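Local coordinates for protein thioesterase superfamily (Jannaschia sp., PDB 2OAF) that probably hydrolyses acyl thioesters such as acyl-CoA, using a hotdog-fold domain, at residues Leu44-Ala49 against Phe106-Val111; Thr67-Pro72 against Pro136-Leu141; Pro40-Glu45 against His88-His93. One frame throughout, in Å; residues are numbered along the deposited sequence.

In the fold
All three contacts belong to one hotdog domain, in which helix 39-54 lies against an antiparallel sheet. Interactions 1 and 3 both start from that helix, share Leu44 and Glu45, and have centres about 6 Å apart. Their strands, 103-112 and 90-99, are neighbours in the sheet, joined between the two contacts by backbone bonds such as Asp109 O to His93 N. Interaction 2 lies about 19 Å from interaction 1 and about 24 Å from interaction 3, centre to centre, where strand 69-80 meets helix 139-145. Along the chain helix 39-54 comes first, then 67-72, 88-93, 106-111 and 136-141, so core and periphery are interwoven in one domain.

Interaction 1: residues Leu44-Ala49 against Phe106-Val111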
ATOM      1  N   LEU B  44       0.894   7.127 -10.802  1.00 28.79           N
ATOM      2  CA  LEU B  44       1.327   8.308 -10.068  1.00 30.33           C
ATOM      3  C   LEU B  44       2.843   8.367  -9.931  1.00 29.55           C
ATOM      4  O   LEU B  44       3.454   9.437 -10.056  1.00 30.51           O
ATOM      5  CB  LEU B  44       0.617   8.387  -8.719  1.00 30.33           C
ATOM      6  CG  LEU B  44      -0.698   9.193  -8.653  1.00 29.61           C
ATOM      7  CD1 LEU B  44      -1.603   8.878  -9.816  1.00 34.21           C
ATOM      8  CD2 LEU B  44      -1.434   8.944  -7.309  1.00 37.15           C
ATOM      9  N   GLU B  45       3.457   7.221  -9.687  1.00 28.68           N
ATOM     10  CA  GLU B  45       4.913   7.110  -9.654  1.00 32.13           C
ATOM     11  C   GLU B  45       5.553   7.588 -10.981  1.00 29.68           C
ATOM     12  O   GLU B  45       6.592   8.244 -10.992  1.00 28.49           O
ATOM     13  CB  GLU B  45       5.284   5.677  -9.318  1.00 33.66           C
ATOM     14  CG  GLU B  45       6.785   5.367  -9.246  1.00 49.09           C
ATOM     15  CD  GLU B  45       7.075   3.852  -9.222  1.00 46.29           C
ATOM     16  OE1 GLU B  45       6.270   3.111  -8.560  1.00 59.31           O
ATOM     17  OE2 GLU B  45       8.081   3.439  -9.874  1.00 45.63           O
ATOM     18  N   ALA B  46       4.890   7.267 -12.087  1.00 29.48           N
ATOM     19  CA  ALA B  46       5.287   7.683 -13.415  1.00 27.54           C
ATOM     20  C   ALA B  46       5.248   9.199 -13.556  1.00 27.39           C
ATOM     21  O   ALA B  46       6.148   9.820 -14.167  1.00 29.88           O
ATOM     22  CB  ALA B  46       4.367   7.038 -14.440  1.00 26.04           C
ATOM     23  N   ILE B  47       4.180   9.804 -13.052  1.00 28.90           N
ATOM     24  CA  ILE B  47       4.030  11.253 -13.112  1.00 28.55           C
ATOM     25  C   ILE B  47       5.089  11.917 -12.220  1.00 30.22           C
ATOM     26  O   ILE B  47       5.710  12.899 -12.604  1.00 31.32           O
ATOM     27  CB  ILE B  47       2.593  11.689 -12.675  1.00 27.54           C
ATOM     28  CG1 ILE B  47       1.518  11.161 -13.666  1.00 26.59           C
ATOM     29  CG2 ILE B  47       2.522  13.224 -12.482  1.00 26.48           C
ATOM     30  CD1 ILE B  47       0.037  11.347 -13.201  1.00 26.93           C
ATOM     31  N   ASP B  48       5.285  11.385 -11.029  1.00 29.54           N
ATOM     32  CA  ASP B  48       6.358  11.845 -10.148  1.00 30.44           C
ATOM     33  C   ASP B  48       7.718  11.786 -10.865  1.00 29.56           C
ATOM     34  O   ASP B  48       8.522  12.718 -10.743  1.00 29.14           O
ATOM     35  CB  ASP B  48       6.390  11.012  -8.861  1.00 31.60           C
ATOM     36  CG  ASP B  48       7.534  11.394  -7.957  1.00 33.39           C
ATOM     37  OD1 ASP B  48       7.397  12.349  -7.178  1.00 27.85           O
ATOM     38  OD2 ASP B  48       8.585  10.754  -8.050  1.00 31.71           O
ATOM     39  N   ALA B  49       7.967  10.705 -11.617  1.00 29.37           N
ATOM     40  CA  ALA B  49       9.209  10.558 -12.387  1.00 30.05           C
ATOM     41  C   ALA B  49       9.306  11.571 -13.538  1.00 29.67           C
ATOM     42  O   ALA B  49      10.398  11.981 -13.930  1.00 28.32           O
ATOM     43  CB  ALA B  49       9.386   9.082 -12.924  1.00 28.72           C
ATOM     44  N   PHE B 106      -2.171  14.907 -17.034  1.00 27.38           N
ATOM     45  CA  PHE B 106      -1.187  13.949 -17.486  1.00 29.26           C
ATOM     46  C   PHE B 106      -1.902  12.721 -17.965  1.00 29.39           C
ATOM     47  O   PHE B 106      -2.824  12.238 -17.285  1.00 29.33           O
ATOM     48  CB  PHE B 106      -0.267  13.538 -16.336  1.00 27.66           C
ATOM     49  CG  PHE B 106       0.741  14.592 -15.965  1.00 27.44           C
ATOM     50  CD1 PHE B 106       1.949  14.669 -16.617  1.00 26.50           C
ATOM     51  CD2 PHE B 106       0.478  15.498 -14.963  1.00 29.12           C
ATOM     52  CE1 PHE B 106       2.883  15.633 -16.273  1.00 31.55           C
ATOM     53  CE2 PHE B 106       1.418  16.448 -14.614  1.00 34.72           C
ATOM     54  CZ  PHE B 106       2.623  16.505 -15.277  1.00 29.87           C
ATOM     55  N   ARG B 107      -1.427  12.201 -19.097  1.00 28.28           N
ATOM     56  CA  ARG B 107      -1.739  10.867 -19.563  1.00 28.16           C
ATOM     57  C   ARG B 107      -0.632   9.908 -19.168  1.00 28.75           C
ATOM     58  O   ARG B 107       0.550  10.273 -19.192  1.00 25.90           O
ATOM     59  CB  ARG B 107      -1.855  10.880 -21.077  1.00 29.01           C
ATOM     60  CG  ARG B 107      -3.124  11.465 -21.583  1.00 27.72           C
ATOM     61  CD  ARG B 107      -4.313  10.480 -21.529  1.00 28.98           C
ATOM     62  NE  ARG B 107      -4.231   9.525 -22.620  1.00 29.41           N
ATOM     63  CZ  ARG B 107      -3.714   8.300 -22.540  1.00 26.30           C
ATOM     64  NH1 ARG B 107      -3.277   7.826 -21.391  1.00 33.51           N
ATOM     65  NH2 ARG B 107      -3.651   7.548 -23.627  1.00 30.64           N
ATOM     66  N   VAL B 108      -1.021   8.695 -18.791  1.00 27.75           N
ATOM     67  CA  VAL B 108      -0.091   7.592 -18.596  1.00 28.62           C
ATOM     68  C   VAL B 108      -0.683   6.342 -19.259  1.00 29.46           C
ATOM     69  O   VAL B 108      -1.836   5.984 -18.976  1.00 30.34           O
ATOM     70  CB  VAL B 108       0.159   7.274 -17.110  1.00 27.54           C
ATOM     71  CG1 VAL B 108       1.098   6.064 -16.975  1.00 26.55           C
ATOM     72  CG2 VAL B 108       0.696   8.505 -16.347  1.00 27.07           C
ATOM     73  N   ASP B 109       0.093   5.701 -20.143  1.00 29.06           N
ATOM     74  CA  ASP B 109      -0.262   4.404 -20.706  1.00 28.52           C
ATOM     75  C   ASP B 109       0.719   3.433 -20.062  1.00 28.80           C
ATOM     76  O   ASP B 109       1.962   3.608 -20.144  1.00 28.26           O
ATOM     77  CB  ASP B 109      -0.083   4.293 -22.224  1.00 26.49           C
ATOM     78  CG  ASP B 109      -1.127   5.061 -23.031  1.00 34.40           C
ATOM     79  OD1 ASP B 109      -2.095   5.595 -22.447  1.00 29.20           O
ATOM     80  OD2 ASP B 109      -0.962   5.120 -24.280  1.00 34.03           O
ATOM     81  N   GLY B 110       0.171   2.391 -19.465  1.00 28.70           N
ATOM     82  CA  GLY B 110       0.988   1.332 -18.857  1.00 29.03           C
ATOM     83  C   GLY B 110       1.052   0.206 -19.863  1.00 28.84           C
ATOM     84  O   GLY B 110       0.006  -0.337 -20.233  1.00 28.63           O
ATOM     85  N   VAL B 111       2.268  -0.106 -20.329  1.00 27.92           N
ATOM     86  CA  VAL B 111       2.491  -1.028 -21.449  1.00 25.77           C
ATOM     87  C   VAL B 111       3.451  -2.121 -21.048  1.00 27.22           C
ATOM     88  O   VAL B 111       4.488  -1.831 -20.444  1.00 29.18           O
ATOM     89  CB  VAL B 111       3.083  -0.255 -22.656  1.00 28.92           C
ATOM     90  CG1 VAL B 111       3.245  -1.195 -23.837  1.00 24.85           C
ATOM     91  CG2 VAL B 111       2.162   0.944 -23.003  1.00 24.33           C
TER
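Ile47 sits over Phe106 and Val108, with CG2 over the ring and the CG1-CD1 branch against Phe106 CB and Val108. The CG2 methyl, anti to the backbone N (CG1 at chi1 -65°), lies over one face of the Phe106 ring: a CH-pi contact 4.0 Å from the centroid, 13° off the normal, with the methyl displaced a little toward the CD2-CE2 rim. The other branch turns to the base of the same side chain, where Ile47 CD1 comes within 3.8 Å of Phe106 CB. Ile47 CG1 lies 3.9 Å from Val108 CG2. Both branches of the isoleucine are thus engaged by the strand.

One residue earlier, Ala46 makes a lighter contact, its CB standing 4.2 Å from Val108 CG1; it also touches Cys92 and Thr94 of strand 90-99. Helix 39-54 is the central helix of the hotdog fold, and here residues 44-49 run at 122° to the strand, with the axes 9.0 Å apart. Trp50 meets the Phe106 ring edge-to-face, and Trp60 and Phe122 also pack on Ile47.

The other sides of the segments are quite different. Glu45 and Ala49 are partly exposed on the helix. Across the strand from the helix, Arg107 points away and grips a single oxygen of Asp109 end-on: Arg107 NH1 is 2.7 Å and NH2 2.8 Å from Asp109 OD1, with that oxygen close to the guanidinium plane. This pair is buried too, and Arg12 makes a salt bridge to Asp109 OD2.

With no hydrogen bond between the two segments, helix is held to strand here by the fit and burial of methyls and a ring, while the buried charges of Arg107 and Asp109 are satisfied on the strand's other face.

Interaction 2: residues Thr67-Pro72 against Pro136-Leu141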
ATOM      1  N   THR B  67      10.420  23.955  -3.835  1.00 34.67           N
ATOM      2  CA  THR B  67       9.918  24.952  -4.798  1.00 35.73           C
ATOM      3  C   THR B  67       8.611  25.581  -4.282  1.00 34.22           C
ATOM      4  O   THR B  67       8.138  26.565  -4.820  1.00 32.73           O
ATOM      5  CB  THR B  67       9.725  24.237  -6.179  1.00 37.03           C
ATOM      6  OG1 THR B  67      11.005  23.746  -6.606  1.00 43.58           O
ATOM      7  CG2 THR B  67       9.134  25.137  -7.251  1.00 46.95           C
ATOM      8  N   ASN B  68       8.038  24.996  -3.231  1.00 31.52           N
ATOM      9  CA  ASN B  68       6.789  25.462  -2.640  1.00 31.89           C
ATOM     10  C   ASN B  68       5.582  25.406  -3.571  1.00 33.47           C
ATOM     11  O   ASN B  68       4.651  26.206  -3.446  1.00 32.08           O
ATOM     12  CB  ASN B  68       6.937  26.884  -2.103  1.00 31.05           C
ATOM     13  CG  ASN B  68       5.904  27.207  -1.054  1.00 31.06           C
ATOM     14  OD1 ASN B  68       5.460  26.332  -0.302  1.00 33.92           O
ATOM     15  ND2 ASN B  68       5.508  28.449  -0.999  1.00 32.27           N
ATOM     16  N   VAL B  69       5.589  24.439  -4.487  1.00 33.38           N
ATOM     17  CA  VAL B  69       4.487  24.249  -5.407  1.00 31.39           C
ATOM     18  C   VAL B  69       3.912  22.860  -5.187  1.00 32.61           C
ATOM     19  O   VAL B  69       4.624  21.865  -5.300  1.00 31.78           O
ATOM     20  CB  VAL B  69       4.937  24.421  -6.879  1.00 31.78           C
ATOM     21  CG1 VAL B  69       3.793  24.035  -7.833  1.00 33.90           C
ATOM     22  CG2 VAL B  69       5.376  25.872  -7.150  1.00 28.12           C
ATOM     23  N   GLY B  70       2.632  22.802  -4.828  1.00 31.29           N
ATOM     24  CA  GLY B  70       1.934  21.543  -4.722  1.00 30.18           C
ATOM     25  C   GLY B  70       1.100  21.322  -5.955  1.00 30.71           C
ATOM     26  O   GLY B  70       0.725  22.280  -6.645  1.00 29.94           O
ATOM     27  N   THR B  71       0.833  20.061  -6.268  1.00 32.31           N
ATOM     28  CA  THR B  71      -0.014  19.724  -7.414  1.00 33.03           C
ATOM     29  C   THR B  71      -1.006  18.641  -6.985  1.00 34.45           C
ATOM     30  O   THR B  71      -0.981  17.543  -7.485  1.00 34.03           O
ATOM     31  CB  THR B  71       0.782  19.319  -8.690  1.00 34.51           C
ATOM     32  OG1 THR B  71       1.410  18.040  -8.530  1.00 36.53           O
ATOM     33  CG2 THR B  71       1.816  20.346  -9.052  1.00 33.69           C
ATOM     34  N   PRO B  72      -1.910  18.984  -6.063  1.00 34.18           N
ATOM     35  CA  PRO B  72      -2.901  17.995  -5.615  1.00 33.67           C
ATOM     36  C   PRO B  72      -3.828  17.520  -6.751  1.00 32.26           C
ATOM     37  O   PRO B  72      -4.147  18.284  -7.651  1.00 29.52           O
ATOM     38  CB  PRO B  72      -3.677  18.744  -4.514  1.00 33.11           C
ATOM     39  CG  PRO B  72      -3.453  20.191  -4.802  1.00 31.31           C
ATOM     40  CD  PRO B  72      -2.089  20.295  -5.402  1.00 32.81           C
ATOM     41  N   PRO B 136      -2.852  29.880  -9.838  1.00 38.15           N
ATOM     42  CA  PRO B 136      -2.696  29.478 -11.223  1.00 38.58           C
ATOM     43  C   PRO B 136      -1.362  28.797 -11.471  1.00 37.42           C
ATOM     44  O   PRO B 136      -0.425  29.009 -10.717  1.00 38.04           O
ATOM     45  CB  PRO B 136      -2.742  30.797 -11.984  1.00 39.66           C
ATOM     46  CG  PRO B 136      -2.630  31.874 -10.972  1.00 37.76           C
ATOM     47  CD  PRO B 136      -3.051  31.329  -9.680  1.00 38.62           C
ATOM     48  N   ALA B 137      -1.265  28.016 -12.546  1.00 37.68           N
ATOM     49  CA  ALA B 137       0.006  27.379 -12.909  1.00 36.87           C
ATOM     50  C   ALA B 137       1.104  28.440 -13.030  1.00 37.52           C
ATOM     51  O   ALA B 137       0.956  29.378 -13.817  1.00 36.54           O
ATOM     52  CB  ALA B 137      -0.126  26.622 -14.220  1.00 34.52           C
ATOM     53  N   PRO B 138       2.204  28.316 -12.253  1.00 36.98           N
ATOM     54  CA  PRO B 138       3.262  29.338 -12.347  1.00 36.49           C
ATOM     55  C   PRO B 138       3.967  29.360 -13.696  1.00 36.59           C
ATOM     56  O   PRO B 138       4.172  28.318 -14.319  1.00 35.19           O
ATOM     57  CB  PRO B 138       4.247  28.955 -11.236  1.00 34.49           C
ATOM     58  CG  PRO B 138       3.557  27.965 -10.410  1.00 38.89           C
ATOM     59  CD  PRO B 138       2.529  27.298 -11.246  1.00 37.70           C
ATOM     60  N   ASP B 139       4.327  30.551 -14.134  1.00 37.09           N
ATOM     61  CA  ASP B 139       4.931  30.746 -15.434  1.00 37.18           C
ATOM     62  C   ASP B 139       6.163  29.888 -15.630  1.00 35.24           C
ATOM     63  O   ASP B 139       6.379  29.392 -16.729  1.00 36.47           O
ATOM     64  CB  ASP B 139       5.333  32.227 -15.669  1.00 38.04           C
ATOM     65  CG  ASP B 139       4.134  33.174 -15.763  1.00 45.37           C
ATOM     66  OD1 ASP B 139       2.985  32.713 -15.964  1.00 50.34           O
ATOM     67  OD2 ASP B 139       4.357  34.402 -15.634  1.00 60.16           O
ATOM     68  N   HIS B 140       7.003  29.744 -14.611  1.00 35.36           N
ATOM     69  CA  HIS B 140       8.245  28.959 -14.802  1.00 37.34           C
ATOM     70  C   HIS B 140       7.936  27.487 -15.038  1.00 36.47           C
ATOM     71  O   HIS B 140       8.621  26.843 -15.813  1.00 38.22           O
ATOM     72  CB  HIS B 140       9.278  29.112 -13.664  1.00 37.24           C
ATOM     73  CG  HIS B 140       8.848  28.523 -12.349  1.00 43.50           C
ATOM     74  ND1 HIS B 140       7.940  29.141 -11.514  1.00 39.39           N
ATOM     75  CD2 HIS B 140       9.234  27.390 -11.707  1.00 42.71           C
ATOM     76  CE1 HIS B 140       7.771  28.406 -10.427  1.00 42.37           C
ATOM     77  NE2 HIS B 140       8.549  27.344 -10.516  1.00 36.99           N
ATOM     78  N   LEU B 141       6.904  26.959 -14.394  1.00 34.22           N
ATOM     79  CA  LEU B 141       6.499  25.588 -14.668  1.00 33.92           C
ATOM     80  C   LEU B 141       5.857  25.476 -16.058  1.00 32.85           C
ATOM     81  O   LEU B 141       6.135  24.543 -16.802  1.00 33.30           O
ATOM     82  CB  LEU B 141       5.593  25.048 -13.540  1.00 32.22           C
ATOM     83  CG  LEU B 141       6.339  24.937 -12.197  1.00 34.41           C
ATOM     84  CD1 LEU B 141       5.466  24.299 -11.155  1.00 34.19           C
ATOM     85  CD2 LEU B 141       7.718  24.176 -12.284  1.00 32.07           C
TER
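Val69 and Pro138 mark the nearest approach of the two backbones, their CA atoms 8.7 Å apart: a strand opening after the turn at Asn68, which has positive phi, faces a proline at the N-cap position of helix 139-145. Val69 carries most of the contact by splitting its methyls. Val69 CG1, anti to the backbone N (chi1 173°), meets Leu141 CD1 tip to tip at 3.7 Å, and Val69 CG2 rests more loosely on the pyrrolidine ring, 4.3 Å from Pro138 CG. In the hotdog domain this joins the start of strand 69-80 to helix 139-145, the contact being centred about 16 Å from the centre of the chain. Leu63 of helix 59-65 and His55 also touch Leu141, so the leucine is wedged between several elements of the fold. Toward solvent the packing thins out. There Thr67 and His140 approach from opposite directions, and the threonine methyl CG2 comes to the edge of the imidazole, near its plane, 4.0 Å from His140 NE2. Leu141 CG lies over one face of that same His140 ring, 3.6 Å above its plane.

Interaction 3: residues Pro40-Glu45 against His88-His93; sequences PRFALE and HILKCH. With PO4 (phosphate ion), chain C.
Phe42 and Leu90 are brought together by different choices at chi1: CG of Phe42 is anti to its carbonyl carbon (-59°), whereas Leu90 holds CG anti to the backbone N (-177°) and extends a methyl from the strand. The two side chains cross at about a right angle, in the hotdog core where helix 39-54 packs on the antiparallel sheet. On the leucine, CD2 does the touching, 3.7 Å from Phe42 CD2 and 4.0 Å from Phe42 CB, so it sits at the root of the ring and reaches it obliquely. Cys92, two residues on and on the same side of the strand, brings SG to 4.4 Å from Phe42 O, a loose van der Waals neighbour. Val21 and Asp27 touch Phe42, and Phe118 touches Leu90, so the pair is buried among strands and a loop.

One residue before Phe42, Arg41 serves a different surface. Its chain bends toward the end, beside a phosphate ion, probably taken from the crystallisation liquor. Arg41 and His38 of the second subunit bind the same ion, which therefore bridges two subunits and would probably offset the charge of the arginines around it. In this chain the bond is weak: Arg41 NE, at the guanidinium edge, donates to phosphate O4 over 3.3 Å with an N-H...O angle of 143°.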
ATOM      1  N   PRO B  40      -3.185   2.592  -9.802  1.00 33.39           N
ATOM      2  CA  PRO B  40      -3.064   4.067  -9.703  1.00 34.49           C
ATOM      3  C   PRO B  40      -1.721   4.495  -9.106  1.00 34.29           C
ATOM      4  O   PRO B  40      -1.151   5.497  -9.500  1.00 34.14           O
ATOM      5  CB  PRO B  40      -4.211   4.432  -8.762  1.00 34.49           C
ATOM      6  CG  PRO B  40      -5.258   3.312  -8.990  1.00 35.57           C
ATOM      7  CD  PRO B  40      -4.387   2.084  -9.108  1.00 35.41           C
ATOM      8  N   ARG B  41      -1.250   3.756  -8.124  1.00 35.72           N
ATOM      9  CA  ARG B  41       0.048   4.034  -7.524  1.00 37.00           C
ATOM     10  C   ARG B  41       1.168   4.023  -8.554  1.00 34.54           C
ATOM     11  O   ARG B  41       2.066   4.874  -8.521  1.00 32.87           O
ATOM     12  CB  ARG B  41       0.388   3.003  -6.455  1.00 37.10           C
ATOM     13  CG  ARG B  41       1.818   3.180  -5.923  1.00 47.88           C
ATOM     14  CD  ARG B  41       2.074   2.654  -4.505  1.00 52.59           C
ATOM     15  NE  ARG B  41       1.812   1.229  -4.380  1.00 54.27           N
ATOM     16  CZ  ARG B  41       2.620   0.273  -4.804  1.00 58.52           C
ATOM     17  NH1 ARG B  41       3.763   0.572  -5.403  1.00 65.27           N
ATOM     18  NH2 ARG B  41       2.268  -0.996  -4.640  1.00 67.86           N
ATOM     19  N   PHE B  42       1.151   3.018  -9.433  1.00 31.68           N
ATOM     20  CA  PHE B  42       2.164   2.925 -10.487  1.00 31.33           C
ATOM     21  C   PHE B  42       2.065   4.123 -11.421  1.00 30.39           C
ATOM     22  O   PHE B  42       3.077   4.693 -11.815  1.00 31.93           O
ATOM     23  CB  PHE B  42       2.004   1.670 -11.353  1.00 33.48           C
ATOM     24  CG  PHE B  42       2.093   0.363 -10.608  1.00 34.61           C
ATOM     25  CD1 PHE B  42       2.876   0.220  -9.469  1.00 41.93           C
ATOM     26  CD2 PHE B  42       1.446  -0.749 -11.108  1.00 35.29           C
ATOM     27  CE1 PHE B  42       2.969  -0.998  -8.822  1.00 39.24           C
ATOM     28  CE2 PHE B  42       1.547  -1.970 -10.470  1.00 38.89           C
ATOM     29  CZ  PHE B  42       2.307  -2.089  -9.320  1.00 38.25           C
ATOM     30  N   ALA B  43       0.852   4.498 -11.802  1.00 29.07           N
ATOM     31  CA  ALA B  43       0.681   5.644 -12.710  1.00 28.90           C
ATOM     32  C   ALA B  43       1.169   6.961 -12.083  1.00 27.15           C
ATOM     33  O   ALA B  43       1.808   7.791 -12.741  1.00 27.99           O
ATOM     34  CB  ALA B  43      -0.775   5.757 -13.183  1.00 29.25           C
ATOM     35  N   LEU B  44       0.894   7.127 -10.802  1.00 28.79           N
ATOM     36  CA  LEU B  44       1.327   8.308 -10.068  1.00 30.33           C
ATOM     37  C   LEU B  44       2.843   8.367  -9.931  1.00 29.55           C
ATOM     38  O   LEU B  44       3.454   9.437 -10.056  1.00 30.51           O
ATOM     39  CB  LEU B  44       0.617   8.387  -8.719  1.00 30.33           C
ATOM     40  CG  LEU B  44      -0.698   9.193  -8.653  1.00 29.61           C
ATOM     41  CD1 LEU B  44      -1.603   8.878  -9.816  1.00 34.21           C
ATOM     42  CD2 LEU B  44      -1.434   8.944  -7.309  1.00 37.15           C
ATOM     43  N   GLU B  45       3.457   7.221  -9.687  1.00 28.68           N
ATOM     44  CA  GLU B  45       4.913   7.110  -9.654  1.00 32.13           C
ATOM     45  C   GLU B  45       5.553   7.588 -10.981  1.00 29.68           C
ATOM     46  O   GLU B  45       6.592   8.244 -10.992  1.00 28.49           O
ATOM     47  CB  GLU B  45       5.284   5.677  -9.318  1.00 33.66           C
ATOM     48  CG  GLU B  45       6.785   5.367  -9.246  1.00 49.09           C
ATOM     49  CD  GLU B  45       7.075   3.852  -9.222  1.00 46.29           C
ATOM     50  OE1 GLU B  45       6.270   3.111  -8.560  1.00 59.31           O
ATOM     51  OE2 GLU B  45       8.081   3.439  -9.874  1.00 45.63           O
ATOM     52  N   HIS B  88       6.971  -8.930 -17.046  1.00 33.70           N
ATOM     53  CA  HIS B  88       7.703  -7.878 -17.782  1.00 32.92           C
ATOM     54  C   HIS B  88       7.723  -6.603 -16.986  1.00 33.06           C
ATOM     55  O   HIS B  88       6.915  -6.424 -16.104  1.00 33.68           O
ATOM     56  CB  HIS B  88       7.041  -7.604 -19.126  1.00 36.23           C
ATOM     57  CG  HIS B  88       6.787  -8.839 -19.921  1.00 34.72           C
ATOM     58  ND1 HIS B  88       7.809  -9.562 -20.513  1.00 41.25           N
ATOM     59  CD2 HIS B  88       5.645  -9.521 -20.165  1.00 40.43           C
ATOM     60  CE1 HIS B  88       7.293 -10.619 -21.117  1.00 42.91           C
ATOM     61  NE2 HIS B  88       5.985 -10.621 -20.916  1.00 39.71           N
ATOM     62  N   ILE B  89       8.664  -5.730 -17.302  1.00 32.30           N
ATOM     63  CA  ILE B  89       8.657  -4.358 -16.806  1.00 34.51           C
ATOM     64  C   ILE B  89       7.361  -3.696 -17.281  1.00 32.26           C
ATOM     65  O   ILE B  89       6.922  -3.919 -18.404  1.00 32.07           O
ATOM     66  CB  ILE B  89       9.861  -3.504 -17.387  1.00 34.99           C
ATOM     67  CG1 ILE B  89      11.197  -3.934 -16.795  1.00 35.69           C
ATOM     68  CG2 ILE B  89       9.696  -1.992 -17.077  1.00 34.02           C
ATOM     69  CD1 ILE B  89      11.323  -3.522 -15.344  1.00 46.43           C
ATOM     70  N   LEU B  90       6.752  -2.906 -16.422  1.00 30.83           N
ATOM     71  CA  LEU B  90       5.619  -2.040 -16.814  1.00 31.02           C
ATOM     72  C   LEU B  90       6.213  -0.727 -17.289  1.00 31.21           C
ATOM     73  O   LEU B  90       6.754   0.033 -16.490  1.00 30.78           O
ATOM     74  CB  LEU B  90       4.679  -1.778 -15.629  1.00 31.11           C
ATOM     75  CG  LEU B  90       3.412  -0.947 -15.873  1.00 28.58           C
ATOM     76  CD1 LEU B  90       2.435  -1.623 -16.889  1.00 27.15           C
ATOM     77  CD2 LEU B  90       2.705  -0.659 -14.543  1.00 28.83           C
ATOM     78  N   LYS B  91       6.110  -0.461 -18.580  1.00 30.27           N
ATOM     79  CA  LYS B  91       6.604   0.782 -19.144  1.00 29.57           C
ATOM     80  C   LYS B  91       5.487   1.804 -19.153  1.00 29.92           C
ATOM     81  O   LYS B  91       4.478   1.664 -19.888  1.00 29.93           O
ATOM     82  CB  LYS B  91       7.106   0.560 -20.568  1.00 31.61           C
ATOM     83  CG  LYS B  91       8.183  -0.495 -20.696  1.00 32.91           C
ATOM     84  CD  LYS B  91       9.554   0.107 -20.549  1.00 43.39           C
ATOM     85  CE  LYS B  91      10.679  -0.911 -20.757  1.00 47.25           C
ATOM     86  NZ  LYS B  91      12.030  -0.288 -20.630  1.00 49.85           N
ATOM     87  N   CYS B  92       5.648   2.837 -18.339  1.00 28.58           N
ATOM     88  CA  CYS B  92       4.632   3.858 -18.205  1.00 27.71           C
ATOM     89  C   CYS B  92       4.994   5.040 -19.067  1.00 29.37           C
ATOM     90  O   CYS B  92       5.826   5.849 -18.713  1.00 28.54           O
ATOM     91  CB  CYS B  92       4.468   4.256 -16.756  1.00 29.28           C
ATOM     92  SG  CYS B  92       3.868   2.907 -15.707  1.00 32.68           S
ATOM     93  N   HIS B  93       4.333   5.130 -20.214  1.00 30.78           N
ATOM     94  CA  HIS B  93       4.527   6.233 -21.165  1.00 29.00           C
ATOM     95  C   HIS B  93       3.709   7.414 -20.655  1.00 30.25           C
ATOM     96  O   HIS B  93       2.478   7.325 -20.540  1.00 29.30           O
ATOM     97  CB  HIS B  93       4.036   5.856 -22.570  1.00 29.10           C
ATOM     98  CG  HIS B  93       4.742   4.685 -23.176  1.00 30.82           C
ATOM     99  ND1 HIS B  93       5.518   4.793 -24.313  1.00 32.20           N
ATOM    100  CD2 HIS B  93       4.792   3.382 -22.807  1.00 32.77           C
ATOM    101  CE1 HIS B  93       6.000   3.604 -24.625  1.00 34.62           C
ATOM    102  NE2 HIS B  93       5.584   2.730 -23.724  1.00 31.24           N
TER
HETATM  103  P   PO4 C 144      -1.695   1.169  -2.430  1.00 48.31           P
HETATM  104  O1  PO4 C 144      -2.606   1.939  -1.516  1.00 48.52           O
HETATM  105  O2  PO4 C 144      -2.286  -0.181  -2.726  1.00 58.22           O
HETATM  106  O3  PO4 C 144      -1.589   1.917  -3.738  1.00 66.16           O
HETATM  107  O4  PO4 C 144      -0.316   1.079  -1.805  1.00 62.47           O